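Local coordinates for protein starch synthase I (Hordeum vulgare, PDB 4HLN) that belongs to the starch synthase family of glycosyltransferases and has the GT-B fold, two Rossmann-like domains facing each other across a cleft, at residues A[300-305]-A[368-373]; A[305-310]-A[328-333]; A[314-319]-A[324-329]. All blocks are in the same frame, centred on the assembly; numbering follows the deposited sequence.

The three contacts follow one excursion of the N-terminal catalytic domain, the chain that leaves strand 294-299 and returns at helix 367-374. Contact 1 closes this long loop, and contacts 2 and 3 are nested inside it. Gln305 belongs to both contact 1 and contact 2, whose centres lie about 15 Å apart. Contacts 2 and 3 share Trp328 and Val329 on strand 327-329, with about 12 Å between their centres; contact 1 and contact 3 are about 22 Å apart, centre to centre. The glycan pocket is built by residues far on in the chain, among them Phe556, Trp569 and His593, and none of them belongs to the three contacts.

Contact 1: A[300-305]-A[368-373]; sequences HNLAHQ and EVTTAE
Leu302 packs on Thr370 through apolar atoms and on Glu373 through the backbone of the helix. The leucine enters on its CD1 branch, which stands 3.7 Å from Thr370 CG2, the two side chains meeting at a slant. Thr370 can offer this methyl because CG2 lies anti to the backbone N, while OG1 turns back to a weak hydrogen bond with Ser366 O, just before the helix. Leu302 CB lies 3.9 Å from Glu373 O, against the last carbonyl of the segment. The contact ties the loop after strand 294-299 to helix 367-374 of the Rossmann-like domain. Leu378 of the next helix, 376-384, also touches Leu302.

No hydrogen bond runs directly between the segments, yet the polar atoms hold the loop in shape. Gln305 NE2 donates 2.8 Å to Leu302 O in the plane of that carbonyl, with an N-H...O angle of 170°, and the same nitrogen also binds Gly374 O. One amide thus clips the turn of the loop to the residue just past 368-373. Asn301 OD1 forms an Asx motif: it receives His304 N at 3.0 Å, close to the C=O axis, and His304 ND1 at 3.2 Å from above its carbonyl plane. Two bonds therefore grip this oxygen, one from the backbone and one from the imidazole. On the helix side, Val369 and Glu373 touch Phe524.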
ATOM      1  N   HIS A 300       0.715  -6.245   0.666  1.00 38.23           N
ATOM      2  CA  HIS A 300       1.448  -5.130   0.093  1.00 41.21           C
ATOM      3  C   HIS A 300       2.417  -5.597  -1.004  1.00 49.32           C
ATOM      4  O   HIS A 300       2.733  -4.849  -1.920  1.00 58.75           O
ATOM      5  CB  HIS A 300       2.175  -4.352   1.188  1.00 47.13           C
ATOM      6  CG  HIS A 300       1.264  -3.811   2.243  1.00 54.71           C
ATOM      7  ND1 HIS A 300       1.130  -4.400   3.483  1.00 64.79           N
ATOM      8  CD2 HIS A 300       0.423  -2.749   2.236  1.00 49.19           C
ATOM      9  CE1 HIS A 300       0.253  -3.718   4.199  1.00 61.40           C
ATOM     10  NE2 HIS A 300      -0.187  -2.710   3.466  1.00 56.08           N
ATOM     11  N   ASN A 301       2.877  -6.839  -0.916  1.00 54.71           N
ATOM     12  CA  ASN A 301       3.704  -7.419  -1.972  1.00 49.78           C
ATOM     13  C   ASN A 301       3.512  -8.927  -2.116  1.00 45.92           C
ATOM     14  O   ASN A 301       3.041  -9.594  -1.194  1.00 56.39           O
ATOM     15  CB  ASN A 301       5.184  -7.141  -1.725  1.00 44.76           C
ATOM     16  CG  ASN A 301       5.775  -8.061  -0.675  1.00 53.82           C
ATOM     17  OD1 ASN A 301       6.197  -9.181  -0.976  1.00 46.12           O
ATOM     18  ND2 ASN A 301       5.785  -7.600   0.576  1.00 64.20           N
ATOM     19  N   LEU A 302       3.918  -9.443  -3.272  1.00 43.26           N
ATOM     20  CA  LEU A 302       3.786 -10.843  -3.634  1.00 45.14           C
ATOM     21  C   LEU A 302       5.149 -11.528  -3.767  1.00 49.51           C
ATOM     22  O   LEU A 302       5.229 -12.723  -4.032  1.00 52.23           O
ATOM     23  CB  LEU A 302       3.040 -10.961  -4.960  1.00 49.20           C
ATOM     24  CG  LEU A 302       1.579 -10.514  -4.950  1.00 49.26           C
ATOM     25  CD1 LEU A 302       0.880 -10.834  -6.281  1.00 49.60           C
ATOM     26  CD2 LEU A 302       0.880 -11.224  -3.819  1.00 45.13           C
ATOM     27  N   ALA A 303       6.219 -10.765  -3.591  1.00 43.09           N
ATOM     28  CA  ALA A 303       7.566 -11.314  -3.686  1.00 42.69           C
ATOM     29  C   ALA A 303       7.896 -12.240  -2.529  1.00 48.64           C
ATOM     30  O   ALA A 303       8.463 -13.310  -2.728  1.00 61.53           O
ATOM     31  CB  ALA A 303       8.574 -10.184  -3.728  1.00 39.50           C
ATOM     32  N   HIS A 304       7.558 -11.804  -1.313  1.00 45.80           N
ATOM     33  CA  HIS A 304       7.896 -12.539  -0.094  1.00 44.02           C
ATOM     34  C   HIS A 304       6.688 -13.207   0.521  1.00 46.15           C
ATOM     35  O   HIS A 304       5.865 -12.563   1.162  1.00 51.83           O
ATOM     36  CB  HIS A 304       8.568 -11.616   0.911  1.00 30.97           C
ATOM     37  CG  HIS A 304       9.616 -10.760   0.292  1.00 51.25           C
ATOM     38  ND1 HIS A 304       9.335  -9.534  -0.265  1.00 62.31           N
ATOM     39  CD2 HIS A 304      10.934 -10.984   0.075  1.00 49.05           C
ATOM     40  CE1 HIS A 304      10.443  -9.020  -0.771  1.00 61.06           C
ATOM     41  NE2 HIS A 304      11.425  -9.880  -0.576  1.00 51.78           N
ATOM     42  N   GLN A 305       6.619 -14.517   0.337  1.00 47.00           N
ATOM     43  CA  GLN A 305       5.436 -15.282   0.664  1.00 41.67           C
ATOM     44  C   GLN A 305       5.630 -16.128   1.905  1.00 39.41           C
ATOM     45  O   GLN A 305       4.738 -16.859   2.312  1.00 43.32           O
ATOM     46  CB  GLN A 305       5.069 -16.137  -0.534  1.00 30.91           C
ATOM     47  CG  GLN A 305       4.881 -15.290  -1.778  1.00 35.52           C
ATOM     48  CD  GLN A 305       4.418 -16.079  -2.989  1.00 44.22           C
ATOM     49  OE1 GLN A 305       4.145 -17.278  -2.910  1.00 45.27           O
ATOM     50  NE2 GLN A 305       4.309 -15.400  -4.121  1.00 38.42           N
ATOM     51  N   GLU A 368      -1.015 -10.382 -16.035  1.00 60.27           N
ATOM     52  CA  GLU A 368       0.376 -10.531 -16.423  1.00 60.78           C
ATOM     53  C   GLU A 368       1.316  -9.951 -15.376  1.00 53.11           C
ATOM     54  O   GLU A 368       2.334 -10.560 -15.040  1.00 53.73           O
ATOM     55  CB  GLU A 368       0.607  -9.853 -17.783  1.00 73.57           C
ATOM     56  CG  GLU A 368      -0.231 -10.427 -18.952  1.00 82.94           C
ATOM     57  CD  GLU A 368      -1.763 -10.285 -18.792  1.00 91.52           C
ATOM     58  OE1 GLU A 368      -2.243  -9.362 -18.090  1.00 91.28           O
ATOM     59  OE2 GLU A 368      -2.495 -11.111 -19.391  1.00 86.75           O
ATOM     60  N   VAL A 369       0.982  -8.769 -14.872  1.00 53.34           N
ATOM     61  CA  VAL A 369       1.819  -8.118 -13.870  1.00 56.70           C
ATOM     62  C   VAL A 369       1.808  -8.934 -12.579  1.00 55.98           C
ATOM     63  O   VAL A 369       2.861  -9.233 -12.005  1.00 50.36           O
ATOM     64  CB  VAL A 369       1.365  -6.667 -13.601  1.00 51.75           C
ATOM     65  CG1 VAL A 369       2.095  -6.086 -12.404  1.00 46.00           C
ATOM     66  CG2 VAL A 369       1.610  -5.809 -14.826  1.00 53.61           C
ATOM     67  N   THR A 370       0.612  -9.307 -12.136  1.00 51.16           N
ATOM     68  CA  THR A 370       0.468 -10.115 -10.938  1.00 51.47           C
ATOM     69  C   THR A 370       1.253 -11.427 -11.052  1.00 53.70           C
ATOM     70  O   THR A 370       1.930 -11.844 -10.107  1.00 49.78           O
ATOM     71  CB  THR A 370      -0.996 -10.407 -10.641  1.00 53.07           C
ATOM     72  OG1 THR A 370      -1.686  -9.175 -10.394  1.00 61.50           O
ATOM     73  CG2 THR A 370      -1.108 -11.290  -9.422  1.00 50.58           C
ATOM     74  N   THR A 371       1.177 -12.064 -12.217  1.00 53.04           N
ATOM     75  CA  THR A 371       1.888 -13.323 -12.453  1.00 45.51           C
ATOM     76  C   THR A 371       3.401 -13.155 -12.395  1.00 46.55           C
ATOM     77  O   THR A 371       4.131 -14.027 -11.930  1.00 46.33           O
ATOM     78  CB  THR A 371       1.536 -13.904 -13.806  1.00 52.82           C
ATOM     79  OG1 THR A 371       0.251 -14.532 -13.724  1.00 63.20           O
ATOM     80  CG2 THR A 371       2.579 -14.931 -14.216  1.00 57.34           C
ATOM     81  N   ALA A 372       3.865 -12.014 -12.869  1.00 45.26           N
ATOM     82  CA  ALA A 372       5.277 -11.702 -12.850  1.00 32.06           C
ATOM     83  C   ALA A 372       5.757 -11.382 -11.436  1.00 48.97           C
ATOM     84  O   ALA A 372       6.928 -11.610 -11.109  1.00 44.48           O
ATOM     85  CB  ALA A 372       5.535 -10.525 -13.762  1.00 31.84           C
ATOM     86  N   GLU A 373       4.867 -10.840 -10.601  1.00 51.67           N
ATOM     87  CA  GLU A 373       5.276 -10.433  -9.249  1.00 55.45           C
ATOM     88  C   GLU A 373       5.258 -11.583  -8.250  1.00 56.07           C
ATOM     89  O   GLU A 373       6.085 -11.622  -7.334  1.00 48.99           O
ATOM     90  CB  GLU A 373       4.420  -9.281  -8.714  1.00 55.10           C
ATOM     91  CG  GLU A 373       4.515  -7.996  -9.518  1.00 71.50           C
ATOM     92  CD  GLU A 373       5.871  -7.307  -9.397  1.00 77.60           C
ATOM     93  OE1 GLU A 373       6.557  -7.507  -8.364  1.00 68.98           O
ATOM     94  OE2 GLU A 373       6.243  -6.561 -10.343  1.00 79.88           O
TER

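Contact 2: A[305-310]-A[328-333]; sequences QGVEPA and WVFPEW
Gln305 approaches Trp328 and Val307 touches Phe330 across a small three-stranded antiparallel sheet, in which strands 307-309 and 327-329 are the outer members and strand 343-346 lies between them. The two segments are therefore not direct sheet neighbours: Glu308 pairs through its backbone with Val345, and Trp328 with Ala344, so their contact is made by side chains that meet over strand 343-346.

Trp328 comes first. Its NE1 is 4.3 Å from Gln305 OE1, which lies oblique to the indole. The amide is engaged by other groups: OE1 accepts a hydrogen bond from Asn346 ND2, and NE2 is held by Leu302 O. With CG anti to the backbone N (chi1 -163°), the indole extends toward Leu381 and Lys349, which both touch it.

Phe330 carries the apolar part. Its backbone O accepts a hydrogen bond from Arg335 NH1. Its ring meets Trp328 edge-to-face, the indole CD1 standing 3.8 Å above one phenyl face and shifted toward the rim. The ring is thus approached by the indole over a face and by the valine at its border, and Ala344 of the middle strand touches both Val307 and Phe330. Val307 and Phe330 reach toward each other from opposite directions, the valine meeting the phenyl edge near the ring plane, with Val307 CG1 at 4.0 Å from both CE2 and CZ of Phe330.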
ATOM      1  N   GLN A 305       6.619 -14.517   0.337  1.00 47.00           N
ATOM      2  CA  GLN A 305       5.436 -15.282   0.664  1.00 41.67           C
ATOM      3  C   GLN A 305       5.630 -16.128   1.905  1.00 39.41           C
ATOM      4  O   GLN A 305       4.738 -16.859   2.312  1.00 43.32           O
ATOM      5  CB  GLN A 305       5.069 -16.137  -0.534  1.00 30.91           C
ATOM      6  CG  GLN A 305       4.881 -15.290  -1.778  1.00 35.52           C
ATOM      7  CD  GLN A 305       4.418 -16.079  -2.989  1.00 44.22           C
ATOM      8  OE1 GLN A 305       4.145 -17.278  -2.910  1.00 45.27           O
ATOM      9  NE2 GLN A 305       4.309 -15.400  -4.121  1.00 38.42           N
ATOM     10  N   GLY A 306       6.792 -15.996   2.528  1.00 39.72           N
ATOM     11  CA  GLY A 306       7.104 -16.774   3.710  1.00 42.25           C
ATOM     12  C   GLY A 306       7.188 -18.248   3.371  1.00 47.78           C
ATOM     13  O   GLY A 306       6.419 -19.063   3.879  1.00 48.72           O
ATOM     14  N   VAL A 307       8.132 -18.588   2.499  1.00 45.27           N
ATOM     15  CA  VAL A 307       8.274 -19.946   2.009  1.00 36.30           C
ATOM     16  C   VAL A 307       9.467 -20.673   2.609  1.00 37.31           C
ATOM     17  O   VAL A 307      10.577 -20.125   2.715  1.00 39.04           O
ATOM     18  CB  VAL A 307       8.340 -19.985   0.478  1.00 34.35           C
ATOM     19  CG1 VAL A 307       8.705 -21.381  -0.002  1.00 34.90           C
ATOM     20  CG2 VAL A 307       7.001 -19.541  -0.105  1.00 31.24           C
ATOM     21  N   GLU A 308       9.206 -21.914   3.013  1.00 26.44           N
ATOM     22  CA  GLU A 308      10.207 -22.775   3.611  1.00 30.02           C
ATOM     23  C   GLU A 308       9.871 -24.185   3.181  1.00 35.19           C
ATOM     24  O   GLU A 308       8.774 -24.438   2.680  1.00 44.48           O
ATOM     25  CB  GLU A 308      10.226 -22.638   5.151  1.00 34.39           C
ATOM     26  CG  GLU A 308      10.896 -21.346   5.704  1.00 37.77           C
ATOM     27  CD  GLU A 308      12.455 -21.334   5.671  1.00 81.60           C
ATOM     28  OE1 GLU A 308      13.086 -22.417   5.647  1.00 79.98           O
ATOM     29  OE2 GLU A 308      13.052 -20.228   5.693  1.00 71.99           O
ATOM     30  N   PRO A 309      10.825 -25.104   3.335  1.00 42.31           N
ATOM     31  CA  PRO A 309      10.636 -26.506   2.934  1.00 43.34           C
ATOM     32  C   PRO A 309       9.523 -27.186   3.734  1.00 40.32           C
ATOM     33  O   PRO A 309       9.341 -26.870   4.905  1.00 43.35           O
ATOM     34  CB  PRO A 309      11.984 -27.158   3.274  1.00 37.13           C
ATOM     35  CG  PRO A 309      12.963 -26.034   3.357  1.00 29.70           C
ATOM     36  CD  PRO A 309      12.194 -24.823   3.799  1.00 36.28           C
ATOM     37  N   ALA A 310       8.820 -28.131   3.121  1.00 41.36           N
ATOM     38  CA  ALA A 310       7.660 -28.757   3.761  1.00 39.43           C
ATOM     39  C   ALA A 310       8.014 -29.594   4.978  1.00 39.94           C
ATOM     40  O   ALA A 310       7.142 -29.974   5.760  1.00 50.57           O
ATOM     41  CB  ALA A 310       6.883 -29.598   2.757  1.00 25.50           C
ATOM     42  N   TRP A 328       2.477 -26.173  -0.620  1.00 32.46           N
ATOM     43  CA  TRP A 328       2.807 -25.456  -1.836  1.00 29.14           C
ATOM     44  C   TRP A 328       3.887 -26.236  -2.593  1.00 43.29           C
ATOM     45  O   TRP A 328       5.013 -26.403  -2.111  1.00 48.93           O
ATOM     46  CB  TRP A 328       3.335 -24.102  -1.451  1.00 39.21           C
ATOM     47  CG  TRP A 328       3.361 -23.080  -2.521  1.00 55.21           C
ATOM     48  CD1 TRP A 328       4.457 -22.375  -2.957  1.00 50.79           C
ATOM     49  CD2 TRP A 328       2.243 -22.578  -3.254  1.00 51.91           C
ATOM     50  NE1 TRP A 328       4.084 -21.473  -3.917  1.00 44.82           N
ATOM     51  CE2 TRP A 328       2.730 -21.573  -4.118  1.00 49.86           C
ATOM     52  CE3 TRP A 328       0.875 -22.871  -3.258  1.00 43.25           C
ATOM     53  CZ2 TRP A 328       1.898 -20.872  -4.989  1.00 39.75           C
ATOM     54  CZ3 TRP A 328       0.049 -22.173  -4.122  1.00 46.60           C
ATOM     55  CH2 TRP A 328       0.565 -21.189  -4.980  1.00 55.27           C
ATOM     56  N   VAL A 329       3.537 -26.738  -3.767  1.00 36.99           N
ATOM     57  CA  VAL A 329       4.511 -27.428  -4.603  1.00 40.20           C
ATOM     58  C   VAL A 329       4.961 -26.596  -5.797  1.00 42.88           C
ATOM     59  O   VAL A 329       4.143 -26.146  -6.607  1.00 41.36           O
ATOM     60  CB  VAL A 329       3.946 -28.736  -5.140  1.00 44.61           C
ATOM     61  CG1 VAL A 329       4.971 -29.398  -6.049  1.00 36.26           C
ATOM     62  CG2 VAL A 329       3.554 -29.653  -3.976  1.00 42.06           C
ATOM     63  N   PHE A 330       6.268 -26.392  -5.919  1.00 43.82           N
ATOM     64  CA  PHE A 330       6.782 -25.659  -7.075  1.00 36.89           C
ATOM     65  C   PHE A 330       6.780 -26.485  -8.355  1.00 43.41           C
ATOM     66  O   PHE A 330       7.086 -27.692  -8.350  1.00 39.28           O
ATOM     67  CB  PHE A 330       8.158 -25.076  -6.797  1.00 38.75           C
ATOM     68  CG  PHE A 330       8.138 -23.951  -5.801  1.00 47.86           C
ATOM     69  CD1 PHE A 330       7.901 -22.649  -6.213  1.00 38.31           C
ATOM     70  CD2 PHE A 330       8.330 -24.196  -4.447  1.00 48.91           C
ATOM     71  CE1 PHE A 330       7.881 -21.605  -5.292  1.00 37.57           C
ATOM     72  CE2 PHE A 330       8.312 -23.158  -3.530  1.00 47.05           C
ATOM     73  CZ  PHE A 330       8.086 -21.862  -3.952  1.00 41.52           C
ATOM     74  N   PRO A 331       6.409 -25.829  -9.460  1.00 40.23           N
ATOM     75  CA  PRO A 331       6.385 -26.465 -10.782  1.00 33.11           C
ATOM     76  C   PRO A 331       7.795 -26.927 -11.166  1.00 48.95           C
ATOM     77  O   PRO A 331       8.793 -26.400 -10.650  1.00 46.74           O
ATOM     78  CB  PRO A 331       5.893 -25.344 -11.709  1.00 29.63           C
ATOM     79  CG  PRO A 331       6.205 -24.043 -10.964  1.00 33.92           C
ATOM     80  CD  PRO A 331       6.135 -24.377  -9.505  1.00 28.81           C
ATOM     81  N   GLU A 332       7.869 -27.901 -12.063  1.00 47.14           N
ATOM     82  CA  GLU A 332       9.140 -28.485 -12.446  1.00 51.38           C
ATOM     83  C   GLU A 332      10.176 -27.498 -12.995  1.00 42.81           C
ATOM     84  O   GLU A 332      11.341 -27.590 -12.657  1.00 35.20           O
ATOM     85  CB  GLU A 332       8.919 -29.661 -13.390  1.00 51.32           C
ATOM     86  CG  GLU A 332       8.476 -30.903 -12.634  1.00 62.92           C
ATOM     87  CD  GLU A 332       8.007 -32.026 -13.543  1.00 82.31           C
ATOM     88  OE1 GLU A 332       8.195 -33.204 -13.161  1.00 88.24           O
ATOM     89  OE2 GLU A 332       7.448 -31.737 -14.629  1.00 80.69           O
ATOM     90  N   TRP A 333       9.766 -26.545 -13.816  1.00 30.60           N
ATOM     91  CA  TRP A 333      10.740 -25.594 -14.344  1.00 43.71           C
ATOM     92  C   TRP A 333      11.410 -24.763 -13.244  1.00 48.56           C
ATOM     93  O   TRP A 333      12.453 -24.136 -13.467  1.00 57.59           O
ATOM     94  CB  TRP A 333      10.103 -24.687 -15.388  1.00 39.72           C
ATOM     95  CG  TRP A 333       8.962 -23.947 -14.876  1.00 46.90           C
ATOM     96  CD1 TRP A 333       7.651 -24.301 -14.962  1.00 55.03           C
ATOM     97  CD2 TRP A 333       9.004 -22.705 -14.170  1.00 45.78           C
ATOM     98  NE1 TRP A 333       6.867 -23.345 -14.357  1.00 62.07           N
ATOM     99  CE2 TRP A 333       7.675 -22.352 -13.867  1.00 47.20           C
ATOM    100  CE3 TRP A 333      10.036 -21.853 -13.771  1.00 40.28           C
ATOM    101  CZ2 TRP A 333       7.351 -21.188 -13.189  1.00 57.31           C
ATOM    102  CZ3 TRP A 333       9.719 -20.693 -13.096  1.00 38.85           C
ATOM    103  CH2 TRP A 333       8.386 -20.367 -12.809  1.00 54.68           C
TER

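Contact 3: A[314-319]-A[324-329]; sequences PDLGLP and GALEWV
Leu316 and Leu326 point at each other tip to tip, Leu316 CD1 standing 3.4 Å from Leu326 CD2. Leu318 joins from the same loop, its CD1 lying 4.2 Å from the same CD2 methyl, so a single branch of Leu326 serves both leucines. Leu316 has CG beside the backbone N (chi1 -50°) and CD1 extended beyond it (chi2 177°), which carries CD1 outward to the end of the side chain.

Both loop leucines have their CB directed at the opposite segment. Between them, Gly317 N bonds to Pro314 O and closes the short 3-10 turn.

In the fold, the contact brings the loop after strand 307-309 against the short, weakly bonded helix 323-326, next to strand 327-329. Helix 276-284 also packs on the group: Val278 touches Leu318 and Leu326, and Leu279 and Ala282 touch Leu318. Tyr313 and Leu275 add to the packing round Leu326, as does Val345 of strand 343-346, while Phe347 meets Leu316.

Across the segments there are methyl contacts and no hydrogen bond, so the leucines are held by shape and burial. Two backbone groups of these leucines have partners outside: Leu316 O bonds with Tyr244 OH, and Leu326 with Asn346. This is hydrophobic core packing, without the directional hold a polar link would give.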
ATOM      1  N   PRO A 314       5.753 -29.693  10.663  1.00 47.91           N
ATOM      2  CA  PRO A 314       5.473 -30.115  12.044  1.00 38.18           C
ATOM      3  C   PRO A 314       5.936 -29.084  13.072  1.00 46.54           C
ATOM      4  O   PRO A 314       5.324 -28.952  14.129  1.00 54.57           O
ATOM      5  CB  PRO A 314       6.274 -31.418  12.189  1.00 42.46           C
ATOM      6  CG  PRO A 314       6.584 -31.862  10.768  1.00 39.49           C
ATOM      7  CD  PRO A 314       6.725 -30.580   9.998  1.00 46.79           C
ATOM      8  N   ASP A 315       6.992 -28.339  12.770  1.00 45.32           N
ATOM      9  CA  ASP A 315       7.424 -27.291  13.694  1.00 44.31           C
ATOM     10  C   ASP A 315       6.356 -26.218  14.006  1.00 39.72           C
ATOM     11  O   ASP A 315       6.422 -25.570  15.041  1.00 45.17           O
ATOM     12  CB  ASP A 315       8.712 -26.634  13.205  1.00 46.42           C
ATOM     13  CG  ASP A 315       9.918 -27.511  13.423  1.00 66.57           C
ATOM     14  OD1 ASP A 315      10.013 -28.106  14.521  1.00 69.11           O
ATOM     15  OD2 ASP A 315      10.758 -27.621  12.494  1.00 71.12           O
ATOM     16  N   LEU A 316       5.385 -26.029  13.119  1.00 34.97           N
ATOM     17  CA  LEU A 316       4.380 -24.977  13.302  1.00 40.46           C
ATOM     18  C   LEU A 316       3.345 -25.302  14.380  1.00 48.38           C
ATOM     19  O   LEU A 316       2.544 -24.455  14.735  1.00 40.36           O
ATOM     20  CB  LEU A 316       3.671 -24.645  11.982  1.00 35.96           C
ATOM     21  CG  LEU A 316       4.590 -24.378  10.779  1.00 41.68           C
ATOM     22  CD1 LEU A 316       3.787 -24.139   9.509  1.00 31.75           C
ATOM     23  CD2 LEU A 316       5.555 -23.215  11.032  1.00 31.20           C
ATOM     24  N   GLY A 317       3.361 -26.526  14.900  1.00 49.97           N
ATOM     25  CA  GLY A 317       2.429 -26.899  15.948  1.00 42.10           C
ATOM     26  C   GLY A 317       0.947 -26.932  15.581  1.00 44.06           C
ATOM     27  O   GLY A 317       0.100 -26.922  16.464  1.00 52.36           O
ATOM     28  N   LEU A 318       0.632 -26.950  14.290  1.00 48.84           N
ATOM     29  CA  LEU A 318      -0.732 -27.178  13.819  1.00 47.94           C
ATOM     30  C   LEU A 318      -1.001 -28.662  13.652  1.00 50.31           C
ATOM     31  O   LEU A 318      -0.073 -29.459  13.562  1.00 66.19           O
ATOM     32  CB  LEU A 318      -0.928 -26.528  12.460  1.00 52.42           C
ATOM     33  CG  LEU A 318      -0.801 -25.018  12.370  1.00 54.69           C
ATOM     34  CD1 LEU A 318      -0.627 -24.641  10.916  1.00 40.98           C
ATOM     35  CD2 LEU A 318      -2.021 -24.343  12.971  1.00 51.86           C
ATOM     36  N   PRO A 319      -2.277 -29.047  13.581  1.00 54.12           N
ATOM     37  CA  PRO A 319      -2.568 -30.470  13.346  1.00 52.59           C
ATOM     38  C   PRO A 319      -2.237 -30.913  11.915  1.00 48.93           C
ATOM     39  O   PRO A 319      -2.136 -30.101  11.014  1.00 50.85           O
ATOM     40  CB  PRO A 319      -4.075 -30.574  13.620  1.00 45.67           C
ATOM     41  CG  PRO A 319      -4.398 -29.354  14.467  1.00 44.12           C
ATOM     42  CD  PRO A 319      -3.480 -28.283  13.950  1.00 47.52           C
ATOM     43  N   GLY A 324      -2.602 -29.282   4.100  1.00 35.60           N
ATOM     44  CA  GLY A 324      -3.091 -28.823   2.801  1.00 30.47           C
ATOM     45  C   GLY A 324      -3.242 -27.309   2.627  1.00 41.42           C
ATOM     46  O   GLY A 324      -3.172 -26.778   1.517  1.00 53.21           O
ATOM     47  N   ALA A 325      -3.476 -26.601   3.723  1.00 33.51           N
ATOM     48  CA  ALA A 325      -3.706 -25.169   3.640  1.00 39.04           C
ATOM     49  C   ALA A 325      -2.395 -24.446   3.387  1.00 47.28           C
ATOM     50  O   ALA A 325      -2.360 -23.407   2.726  1.00 50.78           O
ATOM     51  CB  ALA A 325      -4.321 -24.671   4.920  1.00 30.61           C
ATOM     52  N   LEU A 326      -1.318 -25.002   3.932  1.00 34.46           N
ATOM     53  CA  LEU A 326      -0.003 -24.417   3.787  1.00 40.53           C
ATOM     54  C   LEU A 326       0.814 -25.071   2.683  1.00 39.91           C
ATOM     55  O   LEU A 326       1.855 -24.562   2.315  1.00 31.17           O
ATOM     56  CB  LEU A 326       0.763 -24.517   5.096  1.00 40.09           C
ATOM     57  CG  LEU A 326       0.532 -23.364   6.058  1.00 41.19           C
ATOM     58  CD1 LEU A 326      -0.926 -23.300   6.393  1.00 49.56           C
ATOM     59  CD2 LEU A 326       1.313 -23.647   7.288  1.00 44.05           C
ATOM     60  N   GLU A 327       0.334 -26.196   2.170  1.00 36.61           N
ATOM     61  CA  GLU A 327       1.065 -26.947   1.183  1.00 40.42           C
ATOM     62  C   GLU A 327       1.259 -26.141  -0.095  1.00 46.89           C
ATOM     63  O   GLU A 327       0.322 -25.524  -0.605  1.00 45.29           O
ATOM     64  CB  GLU A 327       0.310 -28.215   0.852  1.00 51.96           C
ATOM     65  CG  GLU A 327       1.026 -29.065  -0.160  1.00 64.49           C
ATOM     66  CD  GLU A 327       0.187 -30.235  -0.606  1.00 75.99           C
ATOM     67  OE1 GLU A 327      -1.054 -30.182  -0.409  1.00 69.80           O
ATOM     68  OE2 GLU A 327       0.774 -31.201  -1.147  1.00 80.97           O
ATOM     69  N   TRP A 328       2.477 -26.173  -0.620  1.00 32.46           N
ATOM     70  CA  TRP A 328       2.807 -25.456  -1.836  1.00 29.14           C
ATOM     71  C   TRP A 328       3.887 -26.236  -2.593  1.00 43.29           C
ATOM     72  O   TRP A 328       5.013 -26.403  -2.111  1.00 48.93           O
ATOM     73  CB  TRP A 328       3.335 -24.102  -1.451  1.00 39.21           C
ATOM     74  CG  TRP A 328       3.361 -23.080  -2.521  1.00 55.21           C
ATOM     75  CD1 TRP A 328       4.457 -22.375  -2.957  1.00 50.79           C
ATOM     76  CD2 TRP A 328       2.243 -22.578  -3.254  1.00 51.91           C
ATOM     77  NE1 TRP A 328       4.084 -21.473  -3.917  1.00 44.82           N
ATOM     78  CE2 TRP A 328       2.730 -21.573  -4.118  1.00 49.86           C
ATOM     79  CE3 TRP A 328       0.875 -22.871  -3.258  1.00 43.25           C
ATOM     80  CZ2 TRP A 328       1.898 -20.872  -4.989  1.00 39.75           C
ATOM     81  CZ3 TRP A 328       0.049 -22.173  -4.122  1.00 46.60           C
ATOM     82  CH2 TRP A 328       0.565 -21.189  -4.980  1.00 55.27           C
ATOM     83  N   VAL A 329       3.537 -26.738  -3.767  1.00 36.99           N
ATOM     84  CA  VAL A 329       4.511 -27.428  -4.603  1.00 40.20           C
ATOM     85  C   VAL A 329       4.961 -26.596  -5.797  1.00 42.88           C
ATOM     86  O   VAL A 329       4.143 -26.146  -6.607  1.00 41.36           O
ATOM     87  CB  VAL A 329       3.946 -28.736  -5.140  1.00 44.61           C
ATOM     88  CG1 VAL A 329       4.971 -29.398  -6.049  1.00 36.26           C
ATOM     89  CG2 VAL A 329       3.554 -29.653  -3.976  1.00 42.06           C
TER